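Local coordinates for protein ALDH21) (Physcomitrella patens subsp. patens, PDB 5MZ5) that oxidises succinic semialdehyde to succinate with NADP(+) as coenzyme, as a member of the aldehyde dehydrogenase family, at residues A[102-107]-A[198-203]; A[259-264]-A[271-276]; A[121-126]-A[131-136]; A[478-483]-A[494-499]; A[369-374]-A[394-399]. All blocks are in the same frame, centred on the assembly; numbering follows the deposited sequence.

Interaction 1 (A[102-107]-A[198-203])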
# COMPACT_ATOMS: atom_id res chain seq x y z
N ALA A 102 -21.57 9.32 -6.57
CA ALA A 102 -22.94 9.83 -6.51
C ALA A 102 -23.95 8.79 -7.01
O ALA A 102 -25.01 8.65 -6.40
CB ALA A 102 -23.07 11.15 -7.28
N VAL A 103 -23.61 8.03 -8.08
CA VAL A 103 -24.48 6.96 -8.62
C VAL A 103 -24.69 5.90 -7.51
O VAL A 103 -25.83 5.56 -7.19
CB VAL A 103 -23.92 6.28 -9.91
CG1 VAL A 103 -24.79 5.10 -10.35
CG2 VAL A 103 -23.74 7.28 -11.05
N LEU A 104 -23.58 5.41 -6.94
CA LEU A 104 -23.58 4.37 -5.91
C LEU A 104 -24.30 4.80 -4.63
O LEU A 104 -24.99 3.99 -4.02
CB LEU A 104 -22.15 3.87 -5.64
CG LEU A 104 -21.46 3.21 -6.82
CD1 LEU A 104 -19.97 3.29 -6.71
CD2 LEU A 104 -21.94 1.77 -7.02
N GLU A 105 -24.17 6.08 -4.24
CA GLU A 105 -24.83 6.63 -3.06
C GLU A 105 -26.33 6.76 -3.29
O GLU A 105 -27.11 6.58 -2.34
CB GLU A 105 -24.23 7.98 -2.65
CG GLU A 105 -22.83 7.86 -2.07
CD GLU A 105 -22.21 9.17 -1.62
OE1 GLU A 105 -22.33 10.18 -2.35
OE2 GLU A 105 -21.60 9.17 -0.54
N LYS A 106 -26.74 7.06 -4.54
CA LYS A 106 -28.15 7.15 -4.92
C LYS A 106 -28.79 5.76 -4.89
O LYS A 106 -29.95 5.65 -4.52
CB LYS A 106 -28.32 7.85 -6.27
CG LYS A 106 -28.21 9.36 -6.17
CD LYS A 106 -28.30 10.01 -7.55
CE LYS A 106 -28.11 11.51 -7.45
NZ LYS A 106 -28.68 12.22 -8.63
N VAL A 107 -28.02 4.70 -5.23
CA VAL A 107 -28.49 3.31 -5.17
C VAL A 107 -28.71 2.94 -3.68
O VAL A 107 -29.76 2.40 -3.35
CB VAL A 107 -27.53 2.31 -5.90
CG1 VAL A 107 -27.99 0.86 -5.71
CG2 VAL A 107 -27.41 2.64 -7.37
N LYS A 198 -21.18 -7.66 -8.46
CA LYS A 198 -20.67 -7.48 -9.83
C LYS A 198 -20.95 -6.05 -10.30
O LYS A 198 -20.04 -5.38 -10.81
CB LYS A 198 -21.31 -8.51 -10.79
CG LYS A 198 -20.99 -9.95 -10.46
CD LYS A 198 -21.56 -10.90 -11.51
CE LYS A 198 -21.41 -12.36 -11.13
NZ LYS A 198 -20.00 -12.73 -10.78
N VAL A 199 -22.19 -5.58 -10.11
CA VAL A 199 -22.69 -4.27 -10.54
C VAL A 199 -22.03 -3.09 -9.78
O VAL A 199 -21.61 -2.13 -10.43
CB VAL A 199 -24.24 -4.22 -10.46
CG1 VAL A 199 -24.79 -2.78 -10.56
CG2 VAL A 199 -24.87 -5.12 -11.51
N ALA A 200 -21.96 -3.15 -8.43
CA ALA A 200 -21.37 -2.06 -7.62
C ALA A 200 -19.89 -1.83 -8.00
O ALA A 200 -19.58 -0.69 -8.31
CB ALA A 200 -21.54 -2.33 -6.12
N PRO A 201 -19.00 -2.86 -8.11
CA PRO A 201 -17.62 -2.59 -8.59
C PRO A 201 -17.51 -2.07 -10.04
O PRO A 201 -16.62 -1.26 -10.30
CB PRO A 201 -16.89 -3.93 -8.39
CG PRO A 201 -17.93 -4.93 -8.28
CD PRO A 201 -19.14 -4.28 -7.72
N ALA A 202 -18.41 -2.48 -10.96
CA ALA A 202 -18.42 -1.99 -12.35
C ALA A 202 -18.68 -0.49 -12.40
O ALA A 202 -17.98 0.23 -13.12
CB ALA A 202 -19.45 -2.74 -13.17
N ILE A 203 -19.64 -0.01 -11.61
CA ILE A 203 -19.97 1.41 -11.49
C ILE A 203 -18.83 2.16 -10.74
O ILE A 203 -18.42 3.23 -11.19
CB ILE A 203 -21.36 1.62 -10.83
CG1 ILE A 203 -22.48 1.04 -11.73
CG2 ILE A 203 -21.62 3.11 -10.52
CD1 ILE A 203 -23.84 0.82 -11.05
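Ile-203 pushes its CG2 methyl between Val-103 and Leu-104 of the facing helix. Ile-203 CG2 lies 3.7 Å from Val-103 CG1 and 3.7 Å from Leu-104 CG. Val-103 stands roughly perpendicular to Ile-203, whereas Leu-104 runs alongside it with the opposite heading. Ile-203 holds CG2 anti to its backbone N (CG1 at chi1 -64°), which aims this branch across the gap. Segments 102-107 and 198-203, on helices 97-113 and 193-205, run roughly antiparallel, their axes 150° apart in direction. The segment axes approach to 10.3 Å. Helix 193-205 packs on the Rossmann-type sheet, where Val-199 and Ala-202 touch Met-184 of strand 182-185. Leu-104 also reaches the preceding turn of the second helix, at Ala-200. Its CD2 comes 3.6 Å from Ala-200 O and 4.2 Å from Ala-200 CB. The small Ala-200 side chain probably lets the leucine branch lie close to the backbone. Phe-144 of helix 130-151 touches both Leu-104 and Ala-200, and Leu-228 of helix 219-229 touches Ile-203.

Interaction 2 (A[259-264]-A[271-276])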
# COMPACT_ATOMS: atom_id res chain seq x y z
N LYS A 259 -15.02 -7.29 -22.63
CA LYS A 259 -13.60 -7.36 -22.22
C LYS A 259 -13.41 -8.26 -21.01
O LYS A 259 -12.30 -8.73 -20.74
CB LYS A 259 -13.05 -5.94 -21.93
CG LYS A 259 -13.10 -5.00 -23.16
CD LYS A 259 -12.32 -5.50 -24.40
CE LYS A 259 -10.82 -5.31 -24.30
NZ LYS A 259 -10.10 -5.75 -25.54
N LEU A 260 -14.50 -8.51 -20.30
CA LEU A 260 -14.52 -9.35 -19.13
C LEU A 260 -15.85 -10.07 -19.01
O LEU A 260 -16.90 -9.48 -19.25
CB LEU A 260 -14.28 -8.49 -17.86
CG LEU A 260 -14.44 -9.18 -16.47
CD1 LEU A 260 -13.32 -10.18 -16.18
CD2 LEU A 260 -14.46 -8.14 -15.37
N LEU A 261 -15.79 -11.37 -18.66
CA LEU A 261 -16.94 -12.16 -18.28
C LEU A 261 -16.80 -12.45 -16.76
O LEU A 261 -15.79 -12.98 -16.31
CB LEU A 261 -17.02 -13.48 -19.09
CG LEU A 261 -17.94 -14.58 -18.52
CD1 LEU A 261 -19.42 -14.12 -18.41
CD2 LEU A 261 -17.85 -15.84 -19.37
N THR A 262 -17.83 -12.11 -15.99
CA THR A 262 -17.88 -12.41 -14.55
C THR A 262 -19.13 -13.25 -14.30
O THR A 262 -20.27 -12.81 -14.53
CB THR A 262 -17.72 -11.16 -13.65
OG1 THR A 262 -17.88 -11.57 -12.29
CG2 THR A 262 -18.69 -10.05 -13.97
N PHE A 263 -18.88 -14.50 -13.89
CA PHE A 263 -19.93 -15.49 -13.66
C PHE A 263 -19.95 -16.00 -12.23
O PHE A 263 -18.91 -16.27 -11.63
CB PHE A 263 -19.76 -16.66 -14.65
CG PHE A 263 -20.67 -17.85 -14.45
CD1 PHE A 263 -21.95 -17.87 -14.99
CD2 PHE A 263 -20.26 -18.94 -13.68
CE1 PHE A 263 -22.78 -18.98 -14.82
CE2 PHE A 263 -21.11 -20.03 -13.49
CZ PHE A 263 -22.36 -20.06 -14.08
N THR A 264 -21.17 -16.10 -11.70
CA THR A 264 -21.45 -16.71 -10.40
C THR A 264 -22.54 -17.74 -10.65
O THR A 264 -23.61 -17.40 -11.18
CB THR A 264 -21.83 -15.73 -9.30
OG1 THR A 264 -20.74 -14.83 -9.10
CG2 THR A 264 -22.12 -16.44 -7.96
N TRP A 271 -16.97 -23.41 -15.72
CA TRP A 271 -15.74 -23.89 -16.36
C TRP A 271 -15.86 -23.98 -17.88
O TRP A 271 -14.92 -23.65 -18.58
CB TRP A 271 -15.25 -25.22 -15.74
CG TRP A 271 -14.81 -25.07 -14.32
CD1 TRP A 271 -15.32 -25.71 -13.22
CD2 TRP A 271 -13.78 -24.20 -13.82
NE1 TRP A 271 -14.64 -25.33 -12.09
CE2 TRP A 271 -13.68 -24.41 -12.43
CE3 TRP A 271 -12.90 -23.28 -14.43
CZ2 TRP A 271 -12.74 -23.75 -11.63
CZ3 TRP A 271 -11.97 -22.61 -13.64
CH2 TRP A 271 -11.91 -22.84 -12.26
N ASP A 272 -17.03 -24.40 -18.37
CA ASP A 272 -17.30 -24.47 -19.80
C ASP A 272 -17.36 -23.05 -20.43
O ASP A 272 -16.88 -22.87 -21.54
CB ASP A 272 -18.59 -25.26 -20.07
CG ASP A 272 -18.95 -25.27 -21.53
OD1 ASP A 272 -18.16 -25.83 -22.33
OD2 ASP A 272 -19.95 -24.60 -21.89
N MET A 273 -17.92 -22.07 -19.72
CA MET A 273 -17.93 -20.67 -20.20
C MET A 273 -16.50 -20.11 -20.28
O MET A 273 -16.17 -19.44 -21.27
CB MET A 273 -18.81 -19.77 -19.33
CG MET A 273 -20.28 -20.00 -19.53
SD MET A 273 -21.22 -19.31 -18.16
CE MET A 273 -21.16 -17.55 -18.55
N LYS A 274 -15.66 -20.42 -19.28
CA LYS A 274 -14.24 -19.99 -19.26
C LYS A 274 -13.51 -20.56 -20.49
O LYS A 274 -12.82 -19.80 -21.18
CB LYS A 274 -13.55 -20.43 -17.95
CG LYS A 274 -12.10 -19.96 -17.81
CD LYS A 274 -11.40 -20.64 -16.64
CE LYS A 274 -9.94 -20.23 -16.47
NZ LYS A 274 -9.04 -20.90 -17.45
N ALA A 275 -13.74 -21.88 -20.80
CA ALA A 275 -13.14 -22.56 -21.94
C ALA A 275 -13.52 -21.95 -23.29
O ALA A 275 -12.69 -21.92 -24.20
CB ALA A 275 -13.53 -24.04 -21.92
N ARG A 276 -14.76 -21.41 -23.40
CA ARG A 276 -15.26 -20.88 -24.67
C ARG A 276 -15.37 -19.37 -24.75
O ARG A 276 -15.81 -18.85 -25.78
CB ARG A 276 -16.62 -21.53 -25.02
CG ARG A 276 -16.56 -23.05 -25.23
CD ARG A 276 -17.91 -23.72 -25.50
NE ARG A 276 -18.93 -23.38 -24.50
CZ ARG A 276 -19.81 -22.39 -24.64
NH1 ARG A 276 -20.66 -22.12 -23.66
NH2 ARG A 276 -19.83 -21.65 -25.74
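In the beta-alpha-beta unit of strand 260-264, helix 267-276 and strand 281-285, Met-273 of the helix lays its sulfur over the Phe-263 ring of the first strand. The unit is part of the Rossmann-type coenzyme-binding fold. Ser-266 and Leu-286, which bind NADP(+), lie near Phe-263. Met-273 SD sits 3.9 Å from the centroid of the Phe-263 ring, 28° off the ring normal. It is displaced toward one side of the ring, 3.6 Å from Phe-263 CD1. This is a Met-aromatic contact over the face. The Met-273 chain bends at its last torsion (chi3 76°), which carries CE back to Leu-261 CD2 at 3.8 Å and to Phe-263 CD1 at 3.7 Å. Leu-261 and Phe-263 are two apart on the strand, so both face the helix. With an alanine at Phe-263, the Met-273 sulfur would probably lose its aromatic face and the methionine end would be freer to turn. On the outer side of the helix, Arg-276 NE and NH1 both hold Asp-272 OD2, each at 3.1 Å. The buried contact itself relies on dispersion and on a polarisable sulfur meeting a pi cloud, without charged groups.

Interaction 3 (A[121-126]-A[131-136])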
# COMPACT_ATOMS: atom_id res chain seq x y z
N THR A 121 -40.05 -9.10 -2.20
CA THR A 121 -39.83 -9.56 -3.58
C THR A 121 -38.79 -10.68 -3.59
O THR A 121 -38.96 -11.64 -4.32
CB THR A 121 -39.40 -8.38 -4.47
OG1 THR A 121 -40.43 -7.39 -4.44
CG2 THR A 121 -39.15 -8.79 -5.91
N LEU A 122 -37.71 -10.52 -2.79
CA LEU A 122 -36.64 -11.49 -2.63
C LEU A 122 -37.15 -12.81 -2.10
O LEU A 122 -36.87 -13.84 -2.68
CB LEU A 122 -35.57 -10.96 -1.68
CG LEU A 122 -34.28 -10.46 -2.25
CD1 LEU A 122 -33.37 -9.99 -1.14
CD2 LEU A 122 -33.56 -11.58 -3.05
N THR A 123 -37.91 -12.78 -0.99
CA THR A 123 -38.51 -13.97 -0.39
C THR A 123 -39.44 -14.67 -1.38
O THR A 123 -39.38 -15.89 -1.53
CB THR A 123 -39.22 -13.57 0.92
OG1 THR A 123 -38.20 -13.34 1.87
CG2 THR A 123 -40.17 -14.67 1.45
N MET A 124 -40.28 -13.89 -2.07
CA MET A 124 -41.21 -14.39 -3.07
C MET A 124 -40.50 -15.16 -4.21
O MET A 124 -40.83 -16.32 -4.46
CB MET A 124 -42.08 -13.22 -3.59
CG MET A 124 -43.20 -13.62 -4.54
SD MET A 124 -42.58 -13.83 -6.24
CE MET A 124 -42.47 -12.10 -6.74
N GLU A 125 -39.53 -14.52 -4.88
CA GLU A 125 -38.87 -15.16 -6.02
C GLU A 125 -37.79 -16.19 -5.66
O GLU A 125 -37.46 -17.01 -6.51
CB GLU A 125 -38.32 -14.11 -6.99
CG GLU A 125 -37.07 -13.40 -6.49
CD GLU A 125 -36.40 -12.48 -7.49
OE1 GLU A 125 -36.79 -12.52 -8.67
OE2 GLU A 125 -35.47 -11.75 -7.09
N SER A 126 -37.20 -16.11 -4.45
CA SER A 126 -36.13 -17.04 -4.10
C SER A 126 -36.56 -18.13 -3.13
O SER A 126 -35.90 -19.17 -3.05
CB SER A 126 -34.91 -16.28 -3.56
OG SER A 126 -35.11 -15.86 -2.22
N LYS A 131 -36.62 -13.10 7.14
CA LYS A 131 -35.52 -12.64 8.00
C LYS A 131 -34.21 -12.68 7.20
O LYS A 131 -33.44 -11.73 7.28
CB LYS A 131 -35.44 -13.50 9.28
CG LYS A 131 -35.70 -12.78 10.61
CD LYS A 131 -37.06 -12.08 10.74
CE LYS A 131 -37.56 -12.05 12.17
NZ LYS A 131 -38.39 -10.86 12.47
N ASP A 132 -33.98 -13.77 6.42
CA ASP A 132 -32.78 -13.91 5.57
C ASP A 132 -32.80 -12.92 4.41
O ASP A 132 -31.75 -12.37 4.08
CB ASP A 132 -32.63 -15.35 5.03
CG ASP A 132 -32.42 -16.41 6.10
OD1 ASP A 132 -31.96 -16.05 7.22
OD2 ASP A 132 -32.67 -17.60 5.81
N ALA A 133 -34.00 -12.69 3.80
CA ALA A 133 -34.19 -11.74 2.70
C ALA A 133 -33.83 -10.32 3.15
O ALA A 133 -33.16 -9.63 2.40
CB ALA A 133 -35.63 -11.79 2.21
N ARG A 134 -34.22 -9.92 4.39
CA ARG A 134 -33.90 -8.60 5.00
C ARG A 134 -32.40 -8.48 5.22
O ARG A 134 -31.84 -7.43 4.91
CB ARG A 134 -34.67 -8.37 6.32
CG ARG A 134 -36.16 -8.14 6.08
CD ARG A 134 -36.87 -7.68 7.34
NE ARG A 134 -38.32 -7.72 7.17
CZ ARG A 134 -39.13 -8.51 7.86
NH1 ARG A 134 -38.65 -9.29 8.82
NH2 ARG A 134 -40.44 -8.51 7.62
N GLY A 135 -31.77 -9.58 5.67
CA GLY A 135 -30.32 -9.68 5.86
C GLY A 135 -29.59 -9.48 4.54
O GLY A 135 -28.57 -8.80 4.49
N GLU A 136 -30.15 -10.03 3.44
CA GLU A 136 -29.59 -9.88 2.09
C GLU A 136 -29.68 -8.44 1.55
O GLU A 136 -28.77 -8.00 0.84
CB GLU A 136 -30.19 -10.89 1.10
CG GLU A 136 -29.61 -10.77 -0.29
CD GLU A 136 -29.98 -11.80 -1.34
OE1 GLU A 136 -29.55 -11.62 -2.50
OE2 GLU A 136 -30.71 -12.76 -1.02
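Leu-122 and Thr-123 meet Ala-133 and Glu-136 where two successive helices turn against each other. Thr-123 OG1 comes 3.0 Å from Ala-133 CB, a tight approach. Leu-122 CB lies 4.0 Å from Ala-133 CB, so this methyl faces both residues. Further out, Leu-122 CD1 is 3.6 Å from Ala-133 O, and Leu-122 CD2 is 3.7 Å from Glu-136 OE2. Glu-136 sets CG anti to its backbone N (chi1 -179°) and is extended beyond it, which lays its carboxylate end beside both leucine methyls. The segments belong to helices 115-126 and 130-151, two consecutive helices of the aldehyde dehydrogenase fold, joined by a short link. The axes of segments 121-126 and 131-136 cross at 118° and approach to 8.9 Å. On the first helix, Ser-126 N and OG reach Leu-122 O from opposite faces of its carbonyl plane. Lys-128, in the link outside both segments, positions the polar groups: its backbone O is hydrogen-bonded to Thr-123 OG1 and its NZ is salt-bridged to Glu-136 OE2, while Leu-192 N holds Glu-136 OE1. Arg-139, one turn beyond Glu-136, binds succinate.

Interaction 4 (A[478-483]-A[494-499])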
# COMPACT_ATOMS: atom_id res chain seq x y z
N SER A 478 -16.75 -6.91 2.32
CA SER A 478 -15.49 -6.26 1.97
C SER A 478 -14.30 -7.24 1.89
O SER A 478 -13.22 -6.85 1.44
CB SER A 478 -15.18 -5.13 2.96
OG SER A 478 -14.98 -5.64 4.26
N GLN A 479 -14.49 -8.48 2.38
CA GLN A 479 -13.41 -9.47 2.40
C GLN A 479 -13.08 -10.02 0.99
O GLN A 479 -13.99 -10.06 0.15
CB GLN A 479 -13.79 -10.64 3.34
CG GLN A 479 -14.49 -11.82 2.65
CD GLN A 479 -14.92 -12.89 3.59
OE1 GLN A 479 -15.50 -12.61 4.65
NE2 GLN A 479 -14.65 -14.13 3.23
N PRO A 480 -11.84 -10.50 0.71
CA PRO A 480 -11.61 -11.16 -0.59
C PRO A 480 -12.31 -12.53 -0.54
O PRO A 480 -12.02 -13.36 0.33
CB PRO A 480 -10.09 -11.26 -0.69
CG PRO A 480 -9.60 -11.23 0.73
CD PRO A 480 -10.63 -10.52 1.57
N TYR A 481 -13.34 -12.69 -1.37
CA TYR A 481 -14.16 -13.89 -1.39
C TYR A 481 -14.01 -14.65 -2.71
O TYR A 481 -14.18 -14.09 -3.78
CB TYR A 481 -15.63 -13.52 -1.09
CG TYR A 481 -16.61 -14.66 -1.30
CD1 TYR A 481 -16.84 -15.59 -0.29
CD2 TYR A 481 -17.27 -14.83 -2.51
CE1 TYR A 481 -17.73 -16.65 -0.47
CE2 TYR A 481 -18.14 -15.90 -2.72
CZ TYR A 481 -18.38 -16.80 -1.69
OH TYR A 481 -19.24 -17.85 -1.91
N GLY A 482 -13.71 -15.93 -2.59
CA GLY A 482 -13.49 -16.79 -3.74
C GLY A 482 -12.69 -18.00 -3.34
O GLY A 482 -12.38 -18.19 -2.15
N GLY A 483 -12.37 -18.84 -4.31
CA GLY A 483 -11.67 -20.06 -3.93
C GLY A 483 -10.64 -20.64 -4.85
O GLY A 483 -10.25 -20.07 -5.87
N VAL A 494 -15.84 -6.12 -2.86
CA VAL A 494 -15.82 -4.91 -3.69
C VAL A 494 -14.44 -4.49 -4.23
O VAL A 494 -14.29 -4.43 -5.45
CB VAL A 494 -16.55 -3.72 -3.03
CG1 VAL A 494 -16.48 -2.49 -3.91
CG2 VAL A 494 -18.00 -4.08 -2.72
N LYS A 495 -13.43 -4.22 -3.36
CA LYS A 495 -12.12 -3.74 -3.85
C LYS A 495 -11.37 -4.80 -4.70
O LYS A 495 -10.68 -4.43 -5.64
CB LYS A 495 -11.25 -3.16 -2.72
CG LYS A 495 -10.66 -4.16 -1.73
CD LYS A 495 -9.85 -3.40 -0.67
CE LYS A 495 -9.01 -4.31 0.19
NZ LYS A 495 -8.64 -3.65 1.48
N TYR A 496 -11.58 -6.08 -4.45
CA TYR A 496 -10.97 -7.18 -5.23
C TYR A 496 -11.67 -7.37 -6.57
O TYR A 496 -11.00 -7.56 -7.57
CB TYR A 496 -10.93 -8.49 -4.41
CG TYR A 496 -10.35 -8.28 -3.02
CD1 TYR A 496 -11.17 -7.93 -1.95
CD2 TYR A 496 -8.98 -8.37 -2.79
CE1 TYR A 496 -10.65 -7.68 -0.68
CE2 TYR A 496 -8.44 -8.12 -1.52
CZ TYR A 496 -9.28 -7.80 -0.47
OH TYR A 496 -8.74 -7.59 0.77
N ALA A 497 -13.04 -7.29 -6.59
CA ALA A 497 -13.80 -7.37 -7.85
C ALA A 497 -13.41 -6.19 -8.75
O ALA A 497 -13.22 -6.38 -9.95
CB ALA A 497 -15.30 -7.36 -7.59
N MET A 498 -13.20 -4.98 -8.14
CA MET A 498 -12.75 -3.79 -8.87
C MET A 498 -11.41 -4.00 -9.57
O MET A 498 -11.27 -3.57 -10.70
CB MET A 498 -12.68 -2.57 -7.95
CG MET A 498 -14.02 -2.05 -7.59
SD MET A 498 -13.94 -0.88 -6.24
CE MET A 498 -13.22 0.54 -7.14
N ASP A 499 -10.46 -4.70 -8.91
CA ASP A 499 -9.14 -5.02 -9.50
C ASP A 499 -9.25 -5.73 -10.86
O ASP A 499 -8.52 -5.39 -11.79
CB ASP A 499 -8.31 -5.88 -8.53
CG ASP A 499 -7.45 -5.09 -7.59
OD1 ASP A 499 -6.62 -4.27 -8.08
OD2 ASP A 499 -7.55 -5.32 -6.36
O HOH W 1 -13.73 -4.47 -0.38
O HOH W 2 -11.19 -5.20 3.12
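Pro-480 lies flat on the ring of Tyr-496, and this is the tight part of the contact. Pro-480 CB sits 3.4 Å from the ring centroid, only 5° off the normal, in a CH-pi contact over the middle of the face. Pro-480 CG and CD continue toward the phenol end, with CD 3.6 Å from Tyr-496 OH. Ser-478 O meets the same ring at its edge, near the ring plane, 3.4 Å from Tyr-496 CE1. Lys-495 CG covers the opposite face, offset toward the rim. The proline and tyrosine side chains head in the same direction, one alongside the other. The other side is looser and bridged by water. Water 1 donates to Ser-478 O at 3.0 Å and accepts from Lys-495 N at the start of helix 494-500. Water 2 also donates to Ser-478 O, and takes a weak bond from Lys-495 NZ. Tyr-496 OH makes a weak hydrogen bond with Glu-157 of the second subunit, and Pro-480 packs on Thr-504 of that subunit. Next in the loop, Tyr-481 binds succinate and touches Cys-320; this CH-pi packing holds the loop just ahead of a substrate-binding residue of an aldehyde dehydrogenase.

Interaction 5 (A[369-374]-A[394-399])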
# COMPACT_ATOMS: atom_id res chain seq x y z
N LYS A 369 -35.93 -33.17 -4.80
CA LYS A 369 -35.87 -34.60 -5.17
C LYS A 369 -34.42 -35.07 -5.30
O LYS A 369 -34.11 -36.17 -4.84
CB LYS A 369 -36.65 -34.88 -6.48
CG LYS A 369 -38.16 -34.88 -6.33
CD LYS A 369 -38.81 -35.10 -7.69
CE LYS A 369 -40.32 -34.98 -7.65
NZ LYS A 369 -40.94 -35.32 -8.95
N GLY A 370 -33.56 -34.23 -5.89
CA GLY A 370 -32.13 -34.48 -6.06
C GLY A 370 -31.42 -34.64 -4.73
O GLY A 370 -30.64 -35.58 -4.56
N ILE A 371 -31.72 -33.74 -3.77
CA ILE A 371 -31.16 -33.76 -2.40
C ILE A 371 -31.62 -35.04 -1.67
O ILE A 371 -30.80 -35.76 -1.10
CB ILE A 371 -31.50 -32.46 -1.63
CG1 ILE A 371 -30.80 -31.24 -2.26
CG2 ILE A 371 -31.15 -32.59 -0.15
CD1 ILE A 371 -31.55 -29.89 -2.11
N GLU A 372 -32.93 -35.34 -1.74
CA GLU A 372 -33.56 -36.54 -1.17
C GLU A 372 -32.87 -37.83 -1.71
O GLU A 372 -32.62 -38.75 -0.93
CB GLU A 372 -35.06 -36.55 -1.51
CG GLU A 372 -35.86 -37.64 -0.79
CD GLU A 372 -37.24 -37.93 -1.35
OE1 GLU A 372 -37.57 -37.44 -2.46
OE2 GLU A 372 -38.00 -38.65 -0.67
N ASP A 373 -32.56 -37.87 -3.03
CA ASP A 373 -31.89 -39.01 -3.66
C ASP A 373 -30.49 -39.21 -3.07
O ASP A 373 -30.11 -40.33 -2.75
CB ASP A 373 -31.78 -38.82 -5.19
CG ASP A 373 -33.07 -38.86 -5.99
OD1 ASP A 373 -34.08 -39.41 -5.48
OD2 ASP A 373 -33.07 -38.36 -7.15
N TRP A 374 -29.74 -38.10 -2.93
CA TRP A 374 -28.39 -38.13 -2.36
C TRP A 374 -28.39 -38.53 -0.90
O TRP A 374 -27.48 -39.24 -0.48
CB TRP A 374 -27.63 -36.81 -2.62
CG TRP A 374 -27.18 -36.66 -4.04
CD1 TRP A 374 -27.51 -37.44 -5.11
CD2 TRP A 374 -26.31 -35.64 -4.55
NE1 TRP A 374 -26.90 -36.97 -6.25
CE2 TRP A 374 -26.16 -35.87 -5.93
CE3 TRP A 374 -25.65 -34.54 -3.96
CZ2 TRP A 374 -25.34 -35.07 -6.74
CZ3 TRP A 374 -24.86 -33.73 -4.77
CH2 TRP A 374 -24.73 -33.99 -6.14
N ALA A 394 -41.25 -29.23 -2.35
CA ALA A 394 -39.95 -28.57 -2.55
C ALA A 394 -39.18 -28.45 -1.21
O ALA A 394 -38.01 -28.04 -1.21
CB ALA A 394 -40.14 -27.20 -3.20
N PHE A 395 -39.81 -28.84 -0.09
CA PHE A 395 -39.21 -28.81 1.24
C PHE A 395 -38.40 -30.07 1.55
O PHE A 395 -38.86 -31.18 1.29
CB PHE A 395 -40.29 -28.62 2.32
CG PHE A 395 -40.85 -27.22 2.43
CD1 PHE A 395 -40.23 -26.27 3.23
CD2 PHE A 395 -42.01 -26.86 1.75
CE1 PHE A 395 -40.76 -24.98 3.35
CE2 PHE A 395 -42.54 -25.57 1.87
CZ PHE A 395 -41.91 -24.63 2.66
N ILE A 396 -37.20 -29.87 2.10
CA ILE A 396 -36.30 -30.92 2.58
C ILE A 396 -36.10 -30.61 4.05
O ILE A 396 -35.71 -29.48 4.39
CB ILE A 396 -34.94 -30.98 1.80
CG1 ILE A 396 -35.11 -31.56 0.38
CG2 ILE A 396 -33.86 -31.78 2.57
CD1 ILE A 396 -35.36 -33.17 0.32
N GLU A 397 -36.35 -31.59 4.91
CA GLU A 397 -36.14 -31.46 6.35
C GLU A 397 -34.65 -31.20 6.64
O GLU A 397 -33.80 -31.75 5.92
CB GLU A 397 -36.56 -32.75 7.06
CG GLU A 397 -38.05 -32.89 7.23
CD GLU A 397 -38.50 -34.19 7.85
OE1 GLU A 397 -39.65 -34.23 8.34
OE2 GLU A 397 -37.72 -35.17 7.85
N PRO A 398 -34.30 -30.38 7.65
CA PRO A 398 -32.86 -30.21 7.98
C PRO A 398 -32.32 -31.59 8.40
O PRO A 398 -32.92 -32.29 9.23
CB PRO A 398 -32.85 -29.17 9.11
CG PRO A 398 -34.22 -29.17 9.65
CD PRO A 398 -35.18 -29.68 8.62
N THR A 399 -31.29 -32.05 7.68
CA THR A 399 -30.74 -33.39 7.80
C THR A 399 -29.31 -33.41 8.31
O THR A 399 -28.52 -32.55 7.95
CB THR A 399 -30.82 -34.06 6.41
OG1 THR A 399 -32.14 -33.93 5.88
CG2 THR A 399 -30.41 -35.52 6.41
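Ile-371, Glu-372 and Ile-396 meet without any flat group stacked between the segments. The carboxylate of Glu-372 belongs to a residue in contact, but it is Glu-372 CB that touches, 3.9 Å from Ile-396 CD1. The carboxylate has its partner outside, a salt bridge from OE1 to Arg-391. The Phe-395 ring leaves the strand on the side opposite Ile-396, where Lys-392 makes a cation-pi contact with it.

The contact itself is between branched aliphatic chains. Ile-371 CG2 meets Ile-396 CG2 at 3.9 Å and Ile-396 CG1 at 4.1 Å, with the two side chains oblique to each other. Ile-396 folds at its second torsion (chi2 -74°), which turns CD1 onto the helix backbone, 3.9 Å from Glu-372 N. Helix 365-380 is thus packed on strand 395-402, part of the sheet that also holds strand 419-425. Val-419 of that neighbour touches Ile-371. Replacing Ile-396 by an alanine would probably open a gap beneath Ile-371 and remove the CD1 contact on Glu-372 CB. The attachment of helix to strand is by dispersion between alkyl groups, with the Glu-372 to Arg-391 charge pair placed beside it.

How the interactions relate
From the N terminus, residues 102-107 open the longest loop, which closes at 198-203 (interaction 1). Interaction 3 opens and closes within that span, at the short turn between helices 115-126 and 130-151. The other contacts follow in series: interaction 2, then interaction 5, then interaction 4. None cross. Interaction 1 joins helix 97-113 to helix 193-205, which packs on the Rossmann-type sheet; interaction 2 joins strand 260-264 of that sheet to its following helix. They touch through Lys-198, probably hydrogen-bonded to Thr-262 and Thr-264. Interaction 4 brings a late loop and helix back to interaction 1, where Pro-201 packs on Ala-497 and Met-498. Interaction 5 stands apart, in the other large sheet. Interactions 2 and 4 also touch the second subunit.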